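Long-range contacts in bifunctional GH43-CE protein (Bacteroides eggerthii, PDB 6MLY), which is a bifunctional hydrolase joining a family 43 glycoside hydrolase, probably a xylan 1,4-beta-xylosidase, to a carbohydrate esterase: residues A[27-35]-A[42-50]; A[110-121]-A[135-146]. All blocks are in the same frame, centred on the assembly; numbering follows the deposited sequence.

Interaction 1: A[27-35]-A[42-50]; sequences YADAPDMSM and YYMSSTTMH. With EDO (1,2-ethanediol), chain F.
Thr-47 meets the turn at Pro-31 and Asp-32 with both backbone and side chain. Its N donates to Pro-31 O at 3.1 Å, and Ser-46 OG adds a weak bond to that oxygen. Thr-47 OG1, placed beside its own backbone N (chi1 -59°), rests against Asp-32 CB and reaches Asp-32 OD2 weakly at 3.4 Å. The same OD2 accepts from O2 of a 1,2-ethanediol, probably from the crystallisation liquor, at 2.7 Å, while the diol O1 approaches both carboxylate oxygens and Arg-275 also bonds to the diol. With an alanine in place of Asp-32, Thr-47 OG1 would probably be left without its weak carboxylate partner and the diol without its grip here. The Met-44 chain, bent at chi2 and chi3, lies across Met-33, its SD 3.9 Å from Met-33 CG, and its CE meets Ala-30 CB at 4.1 Å. On the sheet face opposite Met-35 and Met-44, Ser-34 and Ser-45 pair (Ser-45 N to Ser-34 O 3.0 Å), their hydroxyls turned to Leu-100 N and Ser-98 OG. This hairpin opens a four-stranded blade of the family 43 beta-propeller, and Asp-32, its side chain about 6 Å from that of Asp-143, sits where the active-site pocket is expected.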
loop_
_atom_site.group_PDB
_atom_site.type_symbol
_atom_site.label_atom_id
_atom_site.label_comp_id
_atom_site.label_asym_id
_atom_site.label_seq_id
_atom_site.Cartn_x
_atom_site.Cartn_y
_atom_site.Cartn_z
ATOM N N TYR A 27 10.286 14.208 1.102
ATOM C CA TYR A 27 9.179 13.397 0.620
ATOM C C TYR A 27 8.733 12.457 1.747
ATOM O O TYR A 27 8.972 11.248 1.691
ATOM C CB TYR A 27 9.575 12.638 -0.650
ATOM C CG TYR A 27 8.448 12.396 -1.624
ATOM C CD1 TYR A 27 8.665 12.472 -2.992
ATOM C CD2 TYR A 27 7.160 12.116 -1.191
ATOM C CE1 TYR A 27 7.642 12.256 -3.902
ATOM C CE2 TYR A 27 6.125 11.900 -2.087
ATOM C CZ TYR A 27 6.366 11.965 -3.448
ATOM O OH TYR A 27 5.350 11.737 -4.330
ATOM N N ALA A 28 8.092 13.036 2.770
ATOM C CA ALA A 28 7.628 12.297 3.948
ATOM C C ALA A 28 6.780 13.211 4.838
ATOM O O ALA A 28 6.808 14.433 4.700
ATOM C CB ALA A 28 8.799 11.736 4.719
ATOM N N ASP A 29 6.052 12.584 5.766
ATOM C CA ASP A 29 5.044 13.226 6.589
ATOM C C ASP A 29 5.741 14.037 7.691
ATOM O O ASP A 29 6.089 13.504 8.747
ATOM C CB ASP A 29 4.076 12.172 7.132
ATOM C CG ASP A 29 2.834 12.718 7.812
ATOM O OD1 ASP A 29 2.186 13.620 7.240
ATOM O OD2 ASP A 29 2.513 12.217 8.906
ATOM N N ALA A 30 5.957 15.328 7.406
ATOM C CA ALA A 30 6.495 16.303 8.351
ATOM C C ALA A 30 5.597 17.536 8.340
ATOM O O ALA A 30 5.989 18.590 7.847
ATOM C CB ALA A 30 7.919 16.649 7.987
ATOM N N PRO A 31 4.353 17.426 8.859
ATOM C CA PRO A 31 3.393 18.531 8.825
ATOM C C PRO A 31 3.591 19.587 9.923
ATOM O O PRO A 31 4.195 19.298 10.955
ATOM C CB PRO A 31 2.049 17.817 9.035
ATOM C CG PRO A 31 2.398 16.627 9.906
ATOM C CD PRO A 31 3.790 16.212 9.474
ATOM N N ASP A 32 3.056 20.788 9.672
ATOM C CA ASP A 32 3.025 21.904 10.617
ATOM C C ASP A 32 4.451 22.237 11.062
ATOM O O ASP A 32 4.801 22.097 12.237
ATOM C CB ASP A 32 2.128 21.595 11.815
ATOM C CG ASP A 32 0.696 21.255 11.445
ATOM O OD1 ASP A 32 0.397 21.173 10.231
ATOM O OD2 ASP A 32 -0.110 21.066 12.377
ATOM N N MET A 33 5.262 22.667 10.092
ATOM C CA MET A 33 6.637 23.046 10.330
ATOM C C MET A 33 6.672 24.414 11.023
ATOM O O MET A 33 5.891 25.312 10.706
ATOM C CB MET A 33 7.422 23.133 9.018
ATOM C CG MET A 33 7.724 21.784 8.404
ATOM S SD MET A 33 8.658 21.920 6.857
ATOM C CE MET A 33 7.405 22.591 5.766
ATOM N N SER A 34 7.578 24.530 11.995
ATOM C CA SER A 34 8.032 25.786 12.538
ATOM C C SER A 34 9.559 25.805 12.414
ATOM O O SER A 34 10.242 25.043 13.089
ATOM C CB SER A 34 7.569 25.958 13.962
ATOM O OG SER A 34 7.813 27.274 14.439
ATOM N N MET A 35 10.064 26.665 11.523
ATOM C CA MET A 35 11.470 26.684 11.123
ATOM C C MET A 35 12.148 27.971 11.623
ATOM O O MET A 35 11.517 29.028 11.776
ATOM C CB MET A 35 11.584 26.606 9.598
ATOM C CG MET A 35 12.945 26.155 9.091
ATOM S SD MET A 35 12.940 25.876 7.298
ATOM C CE MET A 35 12.075 24.308 7.237
ATOM N N TYR A 42 20.027 25.339 10.594
ATOM C CA TYR A 42 18.578 25.482 10.498
ATOM C C TYR A 42 17.927 24.497 11.473
ATOM O O TYR A 42 18.450 23.415 11.703
ATOM C CB TYR A 42 18.091 25.227 9.070
ATOM C CG TYR A 42 18.586 26.207 8.036
ATOM C CD1 TYR A 42 19.730 25.948 7.300
ATOM C CD2 TYR A 42 17.904 27.388 7.779
ATOM C CE1 TYR A 42 20.191 26.839 6.342
ATOM C CE2 TYR A 42 18.351 28.290 6.825
ATOM C CZ TYR A 42 19.502 28.017 6.107
ATOM O OH TYR A 42 19.955 28.886 5.159
ATOM N N TYR A 43 16.791 24.889 12.053
ATOM C CA TYR A 43 16.054 24.036 12.968
ATOM C C TYR A 43 14.567 24.095 12.632
ATOM O O TYR A 43 14.086 25.071 12.073
ATOM C CB TYR A 43 16.291 24.451 14.420
ATOM C CG TYR A 43 17.629 24.040 14.973
ATOM C CD1 TYR A 43 17.924 22.704 15.196
ATOM C CD2 TYR A 43 18.593 24.983 15.290
ATOM C CE1 TYR A 43 19.149 22.314 15.712
ATOM C CE2 TYR A 43 19.823 24.611 15.808
ATOM C CZ TYR A 43 20.102 23.271 16.017
ATOM O OH TYR A 43 21.312 22.896 16.523
ATOM N N MET A 44 13.854 23.031 13.006
ATOM C CA MET A 44 12.473 22.844 12.610
ATOM C C MET A 44 11.793 21.854 13.564
ATOM O O MET A 44 12.223 20.707 13.681
ATOM C CB MET A 44 12.401 22.315 11.173
ATOM C CG MET A 44 11.041 21.767 10.786
ATOM S SD MET A 44 11.167 20.410 9.605
ATOM C CE MET A 44 10.080 19.225 10.392
ATOM N N SER A 45 10.737 22.332 14.241
ATOM C CA SER A 45 9.804 21.498 14.999
ATOM C C SER A 45 8.713 20.991 14.048
ATOM O O SER A 45 8.666 21.374 12.880
ATOM C CB SER A 45 9.228 22.254 16.177
ATOM O OG SER A 45 8.368 23.295 15.743
ATOM N N SER A 46 7.837 20.123 14.558
ATOM C CA SER A 46 6.970 19.319 13.694
ATOM C C SER A 46 5.822 18.703 14.500
ATOM O O SER A 46 5.848 18.692 15.730
ATOM C CB SER A 46 7.791 18.263 13.010
ATOM O OG SER A 46 7.182 17.858 11.801
ATOM N N THR A 47 4.812 18.201 13.783
ATOM C CA THR A 47 3.655 17.524 14.376
ATOM C C THR A 47 3.727 16.018 14.081
ATOM O O THR A 47 3.966 15.607 12.937
ATOM C CB THR A 47 2.339 18.122 13.860
ATOM O OG1 THR A 47 2.284 19.513 14.178
ATOM C CG2 THR A 47 1.120 17.451 14.451
ATOM N N THR A 48 3.547 15.213 15.141
ATOM C CA THR A 48 3.352 13.762 15.064
ATOM C C THR A 48 2.121 13.334 15.875
ATOM O O THR A 48 1.875 12.135 16.022
ATOM C CB THR A 48 4.579 13.000 15.576
ATOM O OG1 THR A 48 4.759 13.323 16.957
ATOM C CG2 THR A 48 5.826 13.312 14.779
ATOM N N MET A 49 1.361 14.310 16.388
ATOM C CA MET A 49 0.077 14.086 17.047
ATOM C C MET A 49 0.241 13.050 18.169
ATOM O O MET A 49 0.877 13.335 19.189
ATOM C CB MET A 49 -0.971 13.627 16.023
ATOM C CG MET A 49 -1.381 14.721 15.060
ATOM S SD MET A 49 -2.022 14.077 13.495
ATOM C CE MET A 49 -1.994 15.572 12.506
ATOM N N HIS A 50 -0.267 11.832 17.934
ATOM C CA HIS A 50 -0.499 10.833 18.976
ATOM C C HIS A 50 0.717 9.915 19.156
ATOM O O HIS A 50 0.647 8.971 19.932
ATOM C CB HIS A 50 -1.755 10.014 18.653
ATOM C CG HIS A 50 -1.700 9.377 17.306
ATOM N ND1 HIS A 50 -2.376 9.893 16.225
ATOM C CD2 HIS A 50 -1.005 8.315 16.851
ATOM C CE1 HIS A 50 -2.124 9.165 15.164
ATOM N NE2 HIS A 50 -1.287 8.187 15.521
HETATM C C1 EDO F . -3.355 20.226 11.281
HETATM O O1 EDO F . -2.011 19.993 10.842
HETATM C C2 EDO F . -3.455 19.838 12.748
HETATM O O2 EDO F . -2.503 20.602 13.503
#

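Interaction 2: A[110-121]-A[135-146]; sequences STFAQTTGKTYF and TEFSPAYHDHSF
Thr-119 OG1 lies between Pro-139 O and Tyr-141 N. Set anti to its own carbonyl carbon (chi1 -60°), it donates to a lone pair of Pro-139 O at 2.9 Å and accepts from Tyr-141 N at 3.1 Å, while CG2 packs on His-144 CE1. The His-144 ring is gripped at both nitrogens: NE2 shares a hydrogen bond of 2.6 Å with Ser-110 OG, which lies in the ring plane, and ND1 donates to Tyr-141 O. That carbonyl oxygen also sits over one face of the Phe-112 ring, 3.5 Å from CD2. Beside it, Phe-112 CZ reaches Asp-143 OD1 at 3.6 Å, a second-shell contact to a residue predicted to orient the proton donor and tune its pKa. The backbone frame is an antiparallel hairpin, strands 118-124 and 133-137, on the outer side of a four-stranded propeller blade; Thr-119 and Phe-137 form a hydrogen-bonded pair, with Thr-119 N to Phe-137 O at 2.7 Å. From there the chain crosses to strand 145-148 of another sheet, and Phe-121 of the hairpin points an edge at the face of Phe-146 there, centroids 5.0 Å apart and planes at 65°. The Glu-136 side and the Gly-117 end are looser and more exposed. Glu-136, largely in solvent, runs alongside the Tyr-120 ring with OE1 at its edge, and its OE2 makes a long, weak salt bridge to Lys-118 NZ. At the G1 bulge of Gly-117 and Lys-118, Ser-138 OG bonds only weakly to Gly-117 O, next to the exposed Pro-139 with its cis peptide bond.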
loop_
_atom_site.group_PDB
_atom_site.type_symbol
_atom_site.label_atom_id
_atom_site.label_comp_id
_atom_site.label_asym_id
_atom_site.label_seq_id
_atom_site.Cartn_x
_atom_site.Cartn_y
_atom_site.Cartn_z
ATOM N N SER A 110 6.924 25.598 21.684
ATOM C CA SER A 110 5.570 25.476 22.223
ATOM C C SER A 110 4.746 24.499 21.373
ATOM O O SER A 110 4.958 24.395 20.173
ATOM C CB SER A 110 4.889 26.817 22.288
ATOM O OG SER A 110 4.383 27.193 21.016
ATOM N N THR A 111 3.804 23.807 22.024
ATOM C CA THR A 111 2.693 23.148 21.346
ATOM C C THR A 111 1.466 23.150 22.265
ATOM O O THR A 111 1.547 23.531 23.434
ATOM C CB THR A 111 3.058 21.725 20.898
ATOM O OG1 THR A 111 1.981 21.233 20.101
ATOM C CG2 THR A 111 3.302 20.769 22.045
ATOM N N PHE A 112 0.339 22.706 21.699
ATOM C CA PHE A 112 -0.944 22.537 22.382
ATOM C C PHE A 112 -1.493 21.149 22.034
ATOM O O PHE A 112 -0.963 20.479 21.143
ATOM C CB PHE A 112 -1.933 23.623 21.954
ATOM C CG PHE A 112 -2.312 23.565 20.495
ATOM C CD1 PHE A 112 -3.538 23.056 20.100
ATOM C CD2 PHE A 112 -1.431 23.995 19.515
ATOM C CE1 PHE A 112 -3.877 22.985 18.757
ATOM C CE2 PHE A 112 -1.771 23.920 18.172
ATOM C CZ PHE A 112 -2.994 23.420 17.795
ATOM N N ALA A 113 -2.563 20.736 22.723
ATOM C CA ALA A 113 -3.207 19.452 22.449
ATOM C C ALA A 113 -4.640 19.439 22.995
ATOM O O ALA A 113 -4.864 19.724 24.172
ATOM C CB ALA A 113 -2.389 18.332 23.045
ATOM N N GLN A 114 -5.583 19.058 22.122
ATOM C CA GLN A 114 -6.999 18.845 22.457
ATOM C C GLN A 114 -7.160 17.565 23.289
ATOM O O GLN A 114 -8.158 17.406 23.985
ATOM C CB GLN A 114 -7.840 18.768 21.182
ATOM C CG GLN A 114 -7.795 20.048 20.361
ATOM C CD GLN A 114 -8.515 19.916 19.045
ATOM O OE1 GLN A 114 -9.737 20.022 18.974
ATOM N NE2 GLN A 114 -7.753 19.691 17.984
ATOM N N THR A 115 -6.168 16.669 23.217
ATOM C CA THR A 115 -6.110 15.459 24.036
ATOM C C THR A 115 -6.198 15.794 25.534
ATOM O O THR A 115 -6.678 14.961 26.298
ATOM C CB THR A 115 -4.845 14.648 23.721
ATOM O OG1 THR A 115 -4.909 14.266 22.346
ATOM C CG2 THR A 115 -4.691 13.416 24.586
ATOM N N THR A 116 -5.702 16.970 25.951
ATOM C CA THR A 116 -5.833 17.460 27.345
ATOM C C THR A 116 -6.269 18.934 27.402
ATOM O O THR A 116 -6.303 19.521 28.487
ATOM C CB THR A 116 -4.516 17.322 28.121
ATOM O OG1 THR A 116 -3.549 18.160 27.489
ATOM C CG2 THR A 116 -4.000 15.903 28.176
ATOM N N GLY A 117 -6.608 19.521 26.245
ATOM C CA GLY A 117 -7.014 20.919 26.129
ATOM C C GLY A 117 -6.042 21.856 26.826
ATOM O O GLY A 117 -6.470 22.800 27.499
ATOM N N LYS A 118 -4.740 21.585 26.660
ATOM C CA LYS A 118 -3.657 22.329 27.322
ATOM C C LYS A 118 -2.633 22.816 26.287
ATOM O O LYS A 118 -2.473 22.200 25.216
ATOM C CB LYS A 118 -2.944 21.453 28.358
ATOM C CG LYS A 118 -3.594 21.392 29.733
ATOM C CD LYS A 118 -2.617 21.015 30.824
ATOM C CE LYS A 118 -3.236 21.001 32.204
ATOM N NZ LYS A 118 -2.321 21.595 33.208
ATOM N N THR A 119 -1.942 23.915 26.642
ATOM C CA THR A 119 -0.800 24.468 25.900
ATOM C C THR A 119 0.479 24.247 26.722
ATOM O O THR A 119 0.499 24.533 27.923
ATOM C CB THR A 119 -1.028 25.950 25.575
ATOM O OG1 THR A 119 -2.215 26.050 24.787
ATOM C CG2 THR A 119 0.122 26.585 24.824
ATOM N N TYR A 120 1.531 23.741 26.061
ATOM C CA TYR A 120 2.809 23.378 26.701
ATOM C C TYR A 120 3.950 24.235 26.135
ATOM O O TYR A 120 3.997 24.497 24.939
ATOM C CB TYR A 120 3.112 21.892 26.494
ATOM C CG TYR A 120 2.046 20.952 27.001
ATOM C CD1 TYR A 120 0.944 20.632 26.224
ATOM C CD2 TYR A 120 2.137 20.377 28.260
ATOM C CE1 TYR A 120 -0.042 19.770 26.681
ATOM C CE2 TYR A 120 1.162 19.512 28.732
ATOM C CZ TYR A 120 0.069 19.201 27.940
ATOM O OH TYR A 120 -0.895 18.347 28.400
ATOM N N PHE A 121 4.868 24.654 27.014
ATOM C CA PHE A 121 6.050 25.437 26.645
ATOM C C PHE A 121 7.309 24.715 27.138
ATOM O O PHE A 121 7.372 24.274 28.289
ATOM C CB PHE A 121 5.978 26.856 27.223
ATOM C CG PHE A 121 5.351 27.871 26.302
ATOM C CD1 PHE A 121 6.106 28.508 25.330
ATOM C CD2 PHE A 121 4.002 28.175 26.392
ATOM C CE1 PHE A 121 5.527 29.433 24.476
ATOM C CE2 PHE A 121 3.425 29.101 25.536
ATOM C CZ PHE A 121 4.188 29.727 24.579
ATOM N N THR A 135 6.556 24.120 31.139
ATOM C CA THR A 135 5.397 24.779 31.737
ATOM C C THR A 135 4.158 24.391 30.920
ATOM O O THR A 135 4.284 23.954 29.773
ATOM C CB THR A 135 5.604 26.301 31.820
ATOM O OG1 THR A 135 5.900 26.813 30.519
ATOM C CG2 THR A 135 6.718 26.697 32.764
ATOM N N GLU A 136 2.966 24.544 31.512
ATOM C CA GLU A 136 1.720 24.211 30.814
ATOM C C GLU A 136 0.521 24.903 31.472
ATOM O O GLU A 136 0.555 25.246 32.652
ATOM C CB GLU A 136 1.526 22.696 30.774
ATOM C CG GLU A 136 1.577 22.016 32.132
ATOM C CD GLU A 136 1.570 20.498 32.035
ATOM O OE1 GLU A 136 2.626 19.921 31.694
ATOM O OE2 GLU A 136 0.499 19.899 32.263
ATOM N N PHE A 137 -0.538 25.095 30.676
ATOM C CA PHE A 137 -1.736 25.814 31.098
ATOM C C PHE A 137 -2.855 25.653 30.057
ATOM O O PHE A 137 -2.616 25.169 28.941
ATOM C CB PHE A 137 -1.407 27.290 31.334
ATOM C CG PHE A 137 -0.648 27.976 30.222
ATOM C CD1 PHE A 137 -1.318 28.567 29.159
ATOM C CD2 PHE A 137 0.736 28.071 30.261
ATOM C CE1 PHE A 137 -0.619 29.213 28.149
ATOM C CE2 PHE A 137 1.434 28.723 29.253
ATOM C CZ PHE A 137 0.755 29.288 28.197
ATOM N N SER A 138 -4.070 26.069 30.445
ATOM C CA SER A 138 -5.281 25.975 29.620
ATOM C C SER A 138 -5.721 27.373 29.193
ATOM O O SER A 138 -5.356 28.345 29.847
ATOM C CB SER A 138 -6.379 25.266 30.364
ATOM O OG SER A 138 -6.043 23.901 30.561
ATOM N N PRO A 139 -6.497 27.478 28.104
ATOM C CA PRO A 139 -6.882 26.373 27.233
ATOM C C PRO A 139 -5.752 25.973 26.270
ATOM O O PRO A 139 -4.584 26.294 26.501
ATOM C CB PRO A 139 -8.093 26.908 26.448
ATOM C CG PRO A 139 -7.866 28.400 26.414
ATOM C CD PRO A 139 -7.215 28.707 27.745
ATOM N N ALA A 140 -6.114 25.235 25.221
ATOM C CA ALA A 140 -5.279 25.077 24.045
ATOM C C ALA A 140 -5.521 26.275 23.118
ATOM O O ALA A 140 -6.660 26.537 22.732
ATOM C CB ALA A 140 -5.596 23.767 23.360
ATOM N N TYR A 141 -4.453 27.009 22.791
ATOM C CA TYR A 141 -4.536 28.100 21.827
ATOM C C TYR A 141 -4.240 27.531 20.431
ATOM O O TYR A 141 -3.170 26.977 20.181
ATOM C CB TYR A 141 -3.614 29.248 22.247
ATOM C CG TYR A 141 -3.971 29.891 23.566
ATOM C CD1 TYR A 141 -4.706 31.068 23.624
ATOM C CD2 TYR A 141 -3.559 29.331 24.767
ATOM C CE1 TYR A 141 -5.029 31.666 24.834
ATOM C CE2 TYR A 141 -3.870 29.918 25.985
ATOM C CZ TYR A 141 -4.609 31.087 26.019
ATOM O OH TYR A 141 -4.918 31.643 27.225
ATOM N N HIS A 142 -5.218 27.667 19.531
ATOM C CA HIS A 142 -5.242 26.961 18.252
ATOM C C HIS A 142 -4.236 27.607 17.289
ATOM O O HIS A 142 -4.408 28.755 16.886
ATOM C CB HIS A 142 -6.684 26.932 17.709
ATOM C CG HIS A 142 -6.896 26.070 16.510
ATOM N ND1 HIS A 142 -7.036 24.696 16.599
ATOM C CD2 HIS A 142 -7.035 26.380 15.202
ATOM C CE1 HIS A 142 -7.232 24.196 15.393
ATOM N NE2 HIS A 142 -7.237 25.210 14.516
ATOM N N ASP A 143 -3.194 26.844 16.933
ATOM C CA ASP A 143 -2.174 27.241 15.959
ATOM C C ASP A 143 -1.564 28.578 16.382
ATOM O O ASP A 143 -1.454 29.502 15.573
ATOM C CB ASP A 143 -2.751 27.373 14.548
ATOM C CG ASP A 143 -3.585 26.188 14.110
ATOM O OD1 ASP A 143 -4.044 25.435 14.992
ATOM O OD2 ASP A 143 -3.770 26.035 12.891
ATOM N N HIS A 144 -1.196 28.663 17.663
ATOM C CA HIS A 144 -0.637 29.865 18.246
ATOM C C HIS A 144 0.784 30.074 17.717
ATOM O O HIS A 144 1.515 29.118 17.487
ATOM C CB HIS A 144 -0.674 29.787 19.780
ATOM C CG HIS A 144 0.195 28.722 20.366
ATOM N ND1 HIS A 144 -0.324 27.589 20.966
ATOM C CD2 HIS A 144 1.539 28.609 20.452
ATOM C CE1 HIS A 144 0.664 26.829 21.395
ATOM N NE2 HIS A 144 1.817 27.429 21.089
ATOM N N SER A 145 1.159 31.342 17.543
ATOM C CA SER A 145 2.501 31.737 17.136
ATOM C C SER A 145 3.006 32.836 18.075
ATOM O O SER A 145 2.818 34.004 17.796
ATOM C CB SER A 145 2.509 32.180 15.693
ATOM O OG SER A 145 3.729 32.828 15.359
ATOM N N PHE A 146 3.624 32.427 19.190
ATOM C CA PHE A 146 4.211 33.345 20.173
ATOM C C PHE A 146 5.450 34.008 19.557
ATOM O O PHE A 146 6.056 33.455 18.626
ATOM C CB PHE A 146 4.527 32.620 21.486
ATOM C CG PHE A 146 5.745 31.733 21.458
ATOM C CD1 PHE A 146 6.996 32.235 21.778
ATOM C CD2 PHE A 146 5.645 30.390 21.124
ATOM C CE1 PHE A 146 8.118 31.419 21.755
ATOM C CE2 PHE A 146 6.768 29.576 21.103
ATOM C CZ PHE A 146 8.004 30.091 21.421
#

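Both contacts belong to the family 43 glycosidase part of the chain, and each pairs the two strands of one antiparallel hairpin, the hairpins belonging to separate sheets. Their centres lie about 17 Å apart and their nearest atoms about 6 Å, without touching. Interaction 1 is wholly buried and the smaller, relying on small hydroxyls, a carboxylate and methionine packing. Interaction 2 covers nearly twice the area; its aromatic and histidine-centred interior gives way to a charged, partly exposed edge. Each contributes an aspartate, Asp-32 from 27-35 and Asp-143 from 135-146, whose side chains lie near each other, consistent with a common active-site pocket; Asp-32 binds the ethanediol.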